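Local structure of xylulokinase (Brucella ovis, 5VM1) at residues D108-D119 against V132-W143; K279-F287 against G344-A352. The protein probably phosphorylates D-xylulose to D-xylulose 5-phosphate with ATP, as a member of the FGGY family of carbohydrate kinases. All coordinates share one frame; numbering follows the deposited sequence.

The two contacts come in series along the chain. Contact 1 joins helix 112-120 to helix 137-147 in the N-terminal FGGY domain. Contact 2 lies in the C-terminal domain, where the turn leading into edge strand 285-288 meets the loop between strands 337-339 and 357-359. Their centres are about 16 Å apart, yet they touch. The Phe133 ring packs on the Arg346 side chain as a cation-pi pair, and the Phe136 ring meets that of His285. Thus the two halves of this actin-like ATPase fold face each other here. The predicted substrate-binding residue His88 lies close to both, so they probably border the sugar site.

Contact 1: residues D108-D119 against V132-W143; sequences DTRSYREAAELD and VFPGFTAPKLVW
Arg110 lies across one face of the Trp143 ring. Its CD sits over the six-membered ring, 3.3 Å from the centroid, as a CH-pi contact. The bend at chi3 (77°) then turns the guanidinium steeply to the ring, with 79° between the planes. One edge, through NH1, reaches CZ3 and CH2 of Trp143. The pair is also cation-pi, with Arg110 CZ 4.5 Å from that centroid. Asp108 takes the NE and NH2 side of the same guanidinium, and its OD2 lies 3.0 Å from Arg110 NH2 in a salt bridge. Glu50 is a second anionic partner of NH2. Asp108 OD1 also accepts from Arg110 N, an Asx turn ahead of the helix.

The tight part lies between helices 112-119 and 137-143. Their axes approach to 8.0 Å and run 119° apart. Ala115 is small enough to let Pro139 in, with CB to CB at 3.6 Å. The same methyl touches the backbone from Val132 to Pro134. Leu118 sends CD1 into the groove beside Ala138 and Pro139, where it meets Val142 CG2 at 4.1 Å. Phe124 of helix 122-128 packs on both Leu118 and Val132. Glu114 crosses Val142 at a slant, with CG 3.6 Å from Val142 CG1. Its OE1 comes to the edge of the Trp143 ring.

The solvent side is looser. Thr109 and Tyr112 are exposed and only graze Pro134.

Ser111 OG rests against Lys140 CA. The Lys140 chain runs on to the Leu105 carbonyl, which NZ binds, with a weak bond to Gly135 O. Its side chain is about 5 Å from that of His88, a predicted substrate-binding residue. The chemistry implies that Asp108 and Glu50 would balance the charge of Arg110 and hold it on the tryptophan, beside an apolar helix junction.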
loop_
_atom_site.group_PDB
_atom_site.type_symbol
_atom_site.label_atom_id
_atom_site.label_comp_id
_atom_site.label_asym_id
_atom_site.label_seq_id
_atom_site.Cartn_x
_atom_site.Cartn_y
_atom_site.Cartn_z
ATOM N N ASP A 108 11.009 4.330 7.226
ATOM C CA ASP A 108 12.209 4.408 8.051
ATOM C C ASP A 108 13.136 3.236 7.734
ATOM O O ASP A 108 12.679 2.110 7.528
ATOM C CB ASP A 108 11.802 4.389 9.522
ATOM C CG ASP A 108 12.953 4.644 10.463
ATOM O OD1 ASP A 108 13.846 3.776 10.611
ATOM O OD2 ASP A 108 12.942 5.733 11.079
ATOM N N THR A 109 14.440 3.510 7.637
ATOM C CA THR A 109 15.432 2.472 7.349
ATOM C C THR A 109 16.527 2.377 8.415
ATOM O O THR A 109 17.565 1.761 8.168
ATOM C CB THR A 109 16.074 2.678 5.969
ATOM O OG1 THR A 109 16.717 3.960 5.900
ATOM C CG2 THR A 109 15.051 2.549 4.858
ATOM N N ARG A 110 16.320 2.954 9.600
ATOM C CA ARG A 110 17.355 2.919 10.626
ATOM C C ARG A 110 17.629 1.497 11.138
ATOM O O ARG A 110 18.670 1.280 11.765
ATOM C CB ARG A 110 16.973 3.815 11.803
ATOM C CG ARG A 110 16.146 3.092 12.856
ATOM C CD ARG A 110 15.698 3.998 13.965
ATOM N NE ARG A 110 14.572 4.844 13.592
ATOM C CZ ARG A 110 13.997 5.708 14.420
ATOM N NH1 ARG A 110 14.461 5.841 15.658
ATOM N NH2 ARG A 110 12.977 6.444 14.016
ATOM N N SER A 111 16.723 0.536 10.887
ATOM C CA SER A 111 16.798 -0.839 11.387
ATOM C C SER A 111 17.387 -1.803 10.365
ATOM O O SER A 111 17.184 -3.021 10.481
ATOM C CB SER A 111 15.415 -1.385 11.797
ATOM O OG SER A 111 14.601 -0.467 12.473
ATOM N N TYR A 112 18.158 -1.299 9.404
ATOM C CA TYR A 112 18.617 -2.167 8.328
ATOM C C TYR A 112 19.412 -3.353 8.859
ATOM O O TYR A 112 19.249 -4.475 8.366
ATOM C CB TYR A 112 19.415 -1.351 7.317
ATOM C CG TYR A 112 20.655 -0.706 7.850
ATOM C CD1 TYR A 112 20.580 0.495 8.548
ATOM C CD2 TYR A 112 21.914 -1.276 7.640
ATOM C CE1 TYR A 112 21.724 1.113 9.035
ATOM C CE2 TYR A 112 23.064 -0.666 8.124
ATOM C CZ TYR A 112 22.957 0.532 8.819
ATOM O OH TYR A 112 24.077 1.156 9.310
ATOM N N ARG A 113 20.229 -3.140 9.898
ATOM C CA ARG A 113 20.987 -4.233 10.518
ATOM C C ARG A 113 20.069 -5.254 11.184
ATOM O O ARG A 113 20.277 -6.466 11.065
ATOM C CB ARG A 113 22.004 -3.684 11.523
ATOM C CG ARG A 113 23.273 -3.117 10.859
ATOM C CD ARG A 113 24.185 -2.409 11.864
ATOM N NE ARG A 113 23.763 -1.033 12.141
ATOM C CZ ARG A 113 24.542 0.035 11.979
ATOM N NH1 ARG A 113 25.795 -0.119 11.552
ATOM N NH2 ARG A 113 24.071 1.256 12.243
ATOM N N GLU A 114 19.079 -4.783 11.938
ATOM C CA GLU A 114 18.210 -5.725 12.618
ATOM C C GLU A 114 17.357 -6.512 11.622
ATOM O O GLU A 114 17.186 -7.730 11.784
ATOM C CB GLU A 114 17.350 -4.989 13.651
ATOM C CG GLU A 114 18.152 -4.476 14.835
ATOM C CD GLU A 114 18.938 -3.213 14.507
ATOM O OE1 GLU A 114 18.597 -2.525 13.503
ATOM O OE2 GLU A 114 19.927 -2.942 15.228
ATOM N N ALA A 115 16.838 -5.854 10.576
ATOM C CA ALA A 115 16.064 -6.584 9.564
ATOM C C ALA A 115 16.935 -7.573 8.803
ATOM O O ALA A 115 16.434 -8.603 8.343
ATOM C CB ALA A 115 15.385 -5.648 8.567
ATOM N N ALA A 116 18.216 -7.254 8.592
ATOM C CA ALA A 116 19.077 -8.228 7.942
ATOM C C ALA A 116 19.220 -9.449 8.826
ATOM O O ALA A 116 19.152 -10.587 8.342
ATOM C CB ALA A 116 20.432 -7.614 7.628
ATOM N N GLU A 117 19.354 -9.231 10.138
ATOM C CA GLU A 117 19.464 -10.361 11.050
ATOM C C GLU A 117 18.173 -11.177 11.068
ATOM O O GLU A 117 18.217 -12.411 10.993
ATOM C CB GLU A 117 19.831 -9.882 12.457
ATOM C CG GLU A 117 21.252 -9.357 12.605
ATOM C CD GLU A 117 21.498 -8.830 14.000
ATOM O OE1 GLU A 117 20.575 -8.972 14.819
ATOM O OE2 GLU A 117 22.586 -8.284 14.281
ATOM N N LEU A 118 17.010 -10.514 11.123
ATOM C CA LEU A 118 15.764 -11.269 11.160
ATOM C C LEU A 118 15.493 -11.973 9.829
ATOM O O LEU A 118 15.055 -13.130 9.807
ATOM C CB LEU A 118 14.605 -10.349 11.552
ATOM C CG LEU A 118 14.646 -9.743 12.959
ATOM C CD1 LEU A 118 13.406 -8.873 13.192
ATOM C CD2 LEU A 118 14.762 -10.828 14.025
ATOM N N ASP A 119 15.779 -11.317 8.706
ATOM C CA ASP A 119 15.514 -11.950 7.414
ATOM C C ASP A 119 16.327 -13.226 7.235
ATOM O O ASP A 119 15.874 -14.150 6.546
ATOM C CB ASP A 119 15.795 -10.977 6.256
ATOM C CG ASP A 119 15.187 -11.447 4.940
ATOM O OD1 ASP A 119 13.947 -11.444 4.812
ATOM O OD2 ASP A 119 15.944 -11.862 4.039
ATOM N N VAL A 132 11.933 -9.656 5.462
ATOM C CA VAL A 132 11.917 -8.718 6.584
ATOM C C VAL A 132 12.684 -7.475 6.137
ATOM O O VAL A 132 13.918 -7.441 6.151
ATOM C CB VAL A 132 12.511 -9.324 7.857
ATOM C CG1 VAL A 132 12.206 -8.450 9.068
ATOM C CG2 VAL A 132 12.016 -10.737 8.065
ATOM N N PHE A 133 11.954 -6.464 5.704
ATOM C CA PHE A 133 12.566 -5.183 5.396
ATOM C C PHE A 133 12.621 -4.285 6.630
ATOM O O PHE A 133 11.866 -4.476 7.595
ATOM C CB PHE A 133 11.807 -4.500 4.269
ATOM C CG PHE A 133 12.018 -5.138 2.948
ATOM C CD1 PHE A 133 13.200 -4.927 2.260
ATOM C CD2 PHE A 133 11.047 -5.961 2.387
ATOM C CE1 PHE A 133 13.404 -5.521 1.034
ATOM C CE2 PHE A 133 11.247 -6.548 1.155
ATOM C CZ PHE A 133 12.422 -6.334 0.480
ATOM N N PRO A 134 13.548 -3.317 6.646
ATOM C CA PRO A 134 13.699 -2.456 7.837
ATOM C C PRO A 134 12.496 -1.612 8.148
ATOM O O PRO A 134 12.403 -1.106 9.275
ATOM C CB PRO A 134 14.893 -1.567 7.480
ATOM C CG PRO A 134 14.983 -1.608 6.028
ATOM C CD PRO A 134 14.455 -2.927 5.557
ATOM N N GLY A 135 11.586 -1.424 7.189
ATOM C CA GLY A 135 10.361 -0.664 7.385
ATOM C C GLY A 135 9.212 -1.427 8.002
ATOM O O GLY A 135 8.197 -0.827 8.372
ATOM N N PHE A 136 9.372 -2.732 8.138
ATOM C CA PHE A 136 8.423 -3.570 8.825
ATOM C C PHE A 136 8.579 -3.376 10.346
ATOM O O PHE A 136 9.564 -2.800 10.826
ATOM C CB PHE A 136 8.637 -5.018 8.383
ATOM C CG PHE A 136 8.183 -5.306 6.983
ATOM C CD1 PHE A 136 7.899 -4.294 6.099
ATOM C CD2 PHE A 136 8.017 -6.607 6.562
ATOM C CE1 PHE A 136 7.469 -4.575 4.810
ATOM C CE2 PHE A 136 7.590 -6.900 5.270
ATOM C CZ PHE A 136 7.311 -5.889 4.398
ATOM N N THR A 137 7.580 -3.837 11.112
ATOM C CA THR A 137 7.511 -3.470 12.526
ATOM C C THR A 137 8.536 -4.234 13.364
ATOM O O THR A 137 9.208 -3.637 14.214
ATOM C CB THR A 137 6.084 -3.685 13.063
ATOM O OG1 THR A 137 5.135 -3.195 12.115
ATOM C CG2 THR A 137 5.864 -2.985 14.413
ATOM N N ALA A 138 8.684 -5.538 13.114
ATOM C CA ALA A 138 9.577 -6.399 13.894
ATOM C C ALA A 138 11.012 -5.882 14.004
ATOM O O ALA A 138 11.484 -5.695 15.139
ATOM C CB ALA A 138 9.561 -7.810 13.287
ATOM N N PRO A 139 11.736 -5.585 12.906
ATOM C CA PRO A 139 13.124 -5.083 13.061
ATOM C C PRO A 139 13.231 -3.790 13.854
ATOM O O PRO A 139 14.230 -3.599 14.559
ATOM C CB PRO A 139 13.582 -4.830 11.619
ATOM C CG PRO A 139 12.484 -5.291 10.744
ATOM C CD PRO A 139 11.249 -5.440 11.522
ATOM N N LYS A 140 12.220 -2.907 13.767
ATOM C CA LYS A 140 12.245 -1.659 14.518
ATOM C C LYS A 140 12.242 -1.936 16.010
ATOM O O LYS A 140 12.825 -1.167 16.781
ATOM C CB LYS A 140 11.032 -0.767 14.195
ATOM C CG LYS A 140 10.786 -0.313 12.754
ATOM C CD LYS A 140 9.350 0.242 12.778
ATOM C CE LYS A 140 8.587 0.328 11.442
ATOM N NZ LYS A 140 9.371 0.799 10.328
ATOM N N LEU A 141 11.589 -3.024 16.447
ATOM C CA LEU A 141 11.564 -3.281 17.881
ATOM C C LEU A 141 12.856 -3.890 18.395
ATOM O O LEU A 141 13.195 -3.699 19.572
ATOM C CB LEU A 141 10.377 -4.149 18.278
ATOM C CG LEU A 141 9.400 -3.055 18.697
ATOM C CD1 LEU A 141 8.424 -2.607 17.589
ATOM C CD2 LEU A 141 8.792 -3.300 20.067
ATOM N N VAL A 142 13.591 -4.618 17.554
ATOM C CA VAL A 142 14.933 -4.995 17.954
ATOM C C VAL A 142 15.803 -3.746 18.050
ATOM O O VAL A 142 16.582 -3.584 19.003
ATOM C CB VAL A 142 15.497 -6.045 16.985
ATOM C CG1 VAL A 142 16.890 -6.530 17.459
ATOM C CG2 VAL A 142 14.494 -7.197 16.786
ATOM N N TRP A 143 15.636 -2.816 17.098
ATOM C CA TRP A 143 16.349 -1.542 17.139
ATOM C C TRP A 143 16.140 -0.835 18.461
ATOM O O TRP A 143 17.105 -0.382 19.087
ATOM C CB TRP A 143 15.913 -0.609 15.980
ATOM C CG TRP A 143 16.810 0.599 15.897
ATOM C CD1 TRP A 143 18.010 0.674 15.234
ATOM C CD2 TRP A 143 16.629 1.882 16.534
ATOM N NE1 TRP A 143 18.585 1.906 15.426
ATOM C CE2 TRP A 143 17.767 2.667 16.220
ATOM C CE3 TRP A 143 15.631 2.442 17.342
ATOM C CZ2 TRP A 143 17.917 3.990 16.664
ATOM C CZ3 TRP A 143 15.794 3.749 17.792
ATOM C CH2 TRP A 143 16.933 4.508 17.447
#

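Contact 2: residues K279-F287 against G344-A352; sequences KPESAVHAF and GERTPYNDA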
loop_
_atom_site.group_PDB
_atom_site.type_symbol
_atom_site.label_atom_id
_atom_site.label_comp_id
_atom_site.label_asym_id
_atom_site.label_seq_id
_atom_site.Cartn_x
_atom_site.Cartn_y
_atom_site.Cartn_z
ATOM N N LYS A 279 5.743 -16.109 -1.864
ATOM C CA LYS A 279 6.850 -16.341 -2.767
ATOM C C LYS A 279 7.953 -15.353 -2.417
ATOM O O LYS A 279 8.341 -14.535 -3.256
ATOM C CB LYS A 279 6.413 -16.172 -4.225
ATOM C CG LYS A 279 7.283 -16.909 -5.251
ATOM C CD LYS A 279 7.229 -18.373 -4.991
ATOM C CE LYS A 279 7.479 -19.206 -6.220
ATOM N NZ LYS A 279 6.978 -20.590 -5.936
ATOM N N PRO A 280 8.494 -15.392 -1.200
ATOM C CA PRO A 280 9.553 -14.424 -0.854
ATOM C C PRO A 280 10.823 -14.636 -1.648
ATOM O O PRO A 280 11.663 -13.736 -1.685
ATOM C CB PRO A 280 9.782 -14.659 0.649
ATOM C CG PRO A 280 9.331 -16.064 0.878
ATOM C CD PRO A 280 8.195 -16.310 -0.092
ATOM N N GLU A 281 11.004 -15.816 -2.249
ATOM C CA GLU A 281 12.185 -16.083 -3.058
ATOM C C GLU A 281 12.240 -15.170 -4.274
ATOM O O GLU A 281 13.326 -14.858 -4.764
ATOM C CB GLU A 281 12.204 -17.551 -3.487
ATOM C CG GLU A 281 11.746 -18.478 -2.389
ATOM C CD GLU A 281 10.267 -18.804 -2.496
ATOM O OE1 GLU A 281 9.829 -19.124 -3.619
ATOM O OE2 GLU A 281 9.543 -18.709 -1.477
ATOM N N SER A 282 11.081 -14.773 -4.802
ATOM C CA SER A 282 10.983 -13.794 -5.875
ATOM C C SER A 282 10.616 -12.404 -5.360
ATOM O O SER A 282 10.178 -11.555 -6.146
ATOM C CB SER A 282 9.954 -14.241 -6.903
ATOM O OG SER A 282 9.889 -15.645 -6.979
ATOM N N ALA A 283 10.739 -12.176 -4.049
ATOM C CA ALA A 283 10.543 -10.870 -3.433
ATOM C C ALA A 283 9.153 -10.297 -3.721
ATOM O O ALA A 283 8.997 -9.093 -3.918
ATOM C CB ALA A 283 11.632 -9.885 -3.845
ATOM N N VAL A 284 8.125 -11.154 -3.752
ATOM C CA VAL A 284 6.754 -10.651 -3.742
ATOM C C VAL A 284 6.264 -10.668 -2.296
ATOM O O VAL A 284 6.723 -11.466 -1.474
ATOM C CB VAL A 284 5.775 -11.437 -4.654
ATOM C CG1 VAL A 284 6.477 -12.077 -5.844
ATOM C CG2 VAL A 284 4.986 -12.437 -3.858
ATOM N N HIS A 285 5.412 -9.712 -1.947
ATOM C CA HIS A 285 4.759 -9.706 -0.638
ATOM C C HIS A 285 3.460 -10.502 -0.697
ATOM O O HIS A 285 2.734 -10.455 -1.696
ATOM C CB HIS A 285 4.491 -8.275 -0.161
ATOM C CG HIS A 285 5.745 -7.544 0.185
ATOM N ND1 HIS A 285 6.601 -7.975 1.178
ATOM C CD2 HIS A 285 6.342 -6.473 -0.384
ATOM C CE1 HIS A 285 7.647 -7.170 1.241
ATOM N NE2 HIS A 285 7.520 -6.256 0.295
ATOM N N ALA A 286 3.186 -11.255 0.375
ATOM C CA ALA A 286 1.924 -11.984 0.532
ATOM C C ALA A 286 1.372 -11.660 1.910
ATOM O O ALA A 286 1.978 -12.010 2.932
ATOM C CB ALA A 286 2.090 -13.496 0.368
ATOM N N PHE A 287 0.221 -11.002 1.931
ATOM C CA PHE A 287 -0.402 -10.537 3.153
ATOM C C PHE A 287 -1.848 -10.992 3.167
ATOM O O PHE A 287 -2.449 -11.247 2.112
ATOM C CB PHE A 287 -0.389 -9.004 3.263
ATOM C CG PHE A 287 0.970 -8.383 3.338
ATOM C CD1 PHE A 287 1.942 -8.887 4.178
ATOM C CD2 PHE A 287 1.259 -7.244 2.596
ATOM C CE1 PHE A 287 3.198 -8.272 4.265
ATOM C CE2 PHE A 287 2.508 -6.626 2.677
ATOM C CZ PHE A 287 3.479 -7.146 3.515
ATOM N N GLY A 344 17.824 0.711 -6.545
ATOM C CA GLY A 344 17.796 -0.740 -6.526
ATOM C C GLY A 344 16.479 -1.196 -7.121
ATOM O O GLY A 344 15.765 -0.434 -7.767
ATOM N N GLU A 345 16.145 -2.454 -6.875
ATOM C CA GLU A 345 14.836 -2.979 -7.233
ATOM C C GLU A 345 14.402 -3.983 -6.176
ATOM O O GLU A 345 15.231 -4.683 -5.588
ATOM C CB GLU A 345 14.787 -3.654 -8.616
ATOM C CG GLU A 345 13.357 -4.042 -9.039
ATOM C CD GLU A 345 12.416 -2.847 -9.103
ATOM O OE1 GLU A 345 12.171 -2.190 -8.065
ATOM O OE2 GLU A 345 11.920 -2.550 -10.211
ATOM N N ARG A 346 13.088 -4.028 -5.922
ATOM C CA ARG A 346 12.518 -5.002 -4.995
ATOM C C ARG A 346 12.046 -6.236 -5.774
ATOM O O ARG A 346 12.817 -7.186 -5.945
ATOM C CB ARG A 346 11.400 -4.350 -4.152
ATOM C CG ARG A 346 10.894 -5.233 -3.024
ATOM C CD ARG A 346 10.178 -4.476 -1.906
ATOM N NE ARG A 346 11.124 -3.668 -1.135
ATOM C CZ ARG A 346 10.814 -2.975 -0.039
ATOM N NH1 ARG A 346 11.759 -2.268 0.569
ATOM N NH2 ARG A 346 9.579 -3.004 0.466
ATOM N N THR A 347 10.815 -6.233 -6.283
ATOM C CA THR A 347 10.308 -7.392 -7.018
ATOM C C THR A 347 10.862 -7.400 -8.440
ATOM O O THR A 347 10.663 -6.430 -9.179
ATOM C CB THR A 347 8.777 -7.369 -7.056
ATOM O OG1 THR A 347 8.263 -7.170 -5.733
ATOM C CG2 THR A 347 8.176 -8.628 -7.738
ATOM N N PRO A 348 11.507 -8.493 -8.884
ATOM C CA PRO A 348 11.722 -9.794 -8.236
ATOM C C PRO A 348 13.142 -10.118 -7.724
ATOM O O PRO A 348 13.370 -11.244 -7.289
ATOM C CB PRO A 348 11.389 -10.757 -9.361
ATOM C CG PRO A 348 11.989 -10.057 -10.554
ATOM C CD PRO A 348 11.781 -8.575 -10.329
ATOM N N TYR A 349 14.073 -9.173 -7.720
ATOM C CA TYR A 349 15.463 -9.537 -7.478
ATOM C C TYR A 349 15.925 -9.193 -6.069
ATOM O O TYR A 349 16.930 -9.749 -5.606
ATOM C CB TYR A 349 16.387 -8.815 -8.484
ATOM C CG TYR A 349 16.023 -8.985 -9.946
ATOM C CD1 TYR A 349 16.113 -10.225 -10.584
ATOM C CD2 TYR A 349 15.528 -7.899 -10.677
ATOM C CE1 TYR A 349 15.759 -10.377 -11.935
ATOM C CE2 TYR A 349 15.176 -8.035 -12.018
ATOM C CZ TYR A 349 15.289 -9.281 -12.643
ATOM O OH TYR A 349 14.928 -9.415 -13.970
ATOM N N ASN A 350 15.216 -8.298 -5.390
ATOM C CA ASN A 350 15.614 -7.786 -4.086
ATOM C C ASN A 350 17.106 -7.465 -4.095
ATOM O O ASN A 350 17.923 -8.082 -3.413
ATOM C CB ASN A 350 15.257 -8.762 -2.963
ATOM C CG ASN A 350 15.527 -8.168 -1.578
ATOM O OD1 ASN A 350 15.472 -6.946 -1.391
ATOM N ND2 ASN A 350 15.838 -9.024 -0.615
ATOM N N ASP A 351 17.440 -6.495 -4.931
ATOM C CA ASP A 351 18.815 -6.140 -5.255
ATOM C C ASP A 351 19.019 -4.686 -4.858
ATOM O O ASP A 351 18.506 -3.782 -5.524
ATOM C CB ASP A 351 19.085 -6.342 -6.748
ATOM C CG ASP A 351 20.532 -6.089 -7.122
ATOM O OD1 ASP A 351 21.187 -5.228 -6.483
ATOM O OD2 ASP A 351 21.020 -6.763 -8.055
ATOM N N ALA A 352 19.790 -4.459 -3.789
ATOM C CA ALA A 352 20.063 -3.103 -3.341
ATOM C C ALA A 352 21.193 -2.431 -4.133
ATOM O O ALA A 352 21.200 -1.199 -4.250
ATOM C CB ALA A 352 20.396 -3.121 -1.853
#
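Ser282 runs past Pro348 with CA atoms 4.7 Å apart, and Ala283 past Thr347, without a shared sheet. Ala283 has a left-handed backbone (phi 57°), and the peptide bond before Pro348 is cis. The Ser282 carbonyl oxygen faces Pro348 CA at 3.1 Å, a CA-H...O contact.

Thr347 makes the hydrogen bond across the contact. Its OG1 donates to Ala283 O at 2.7 Å, from a position tilted out of the carbonyl plane. The hydroxyl stands beside its own backbone N (chi1 -50°), and CG2 is left to pack near Ser282 O and Val284 CG1. The same OG1 is bonded to Val300 N, so one hydroxyl joins three pieces of chain.

Val300 belongs to strand 295-301. That strand pairs antiparallel with strand 285-288, which is the edge of the mixed seven-stranded sheet in the C-terminal half of this FGGY kinase. The loop 344-352 is therefore fastened to the turn leading into an edge strand and to its neighbour. Helix 367-390 also packs here, with Ala388 touching both Val284 and Thr347.

Ala283 CB points at the loop, against Arg346 O and 3.9 Å from Asn350 CB. Asn350 is exposed to solvent yet also touches Ile131 and Phe133 of the N-terminal half.

The Arg346 chain, bent at chi3 (-70°), crosses His285 at about a right angle. NH2 comes to the edge of the imidazole, 3.9 Å from His285 NE2, without a hydrogen bond, and CD is also near that atom. The His285 side chain lies about 11 Å from that of Asp243, the predicted proton acceptor.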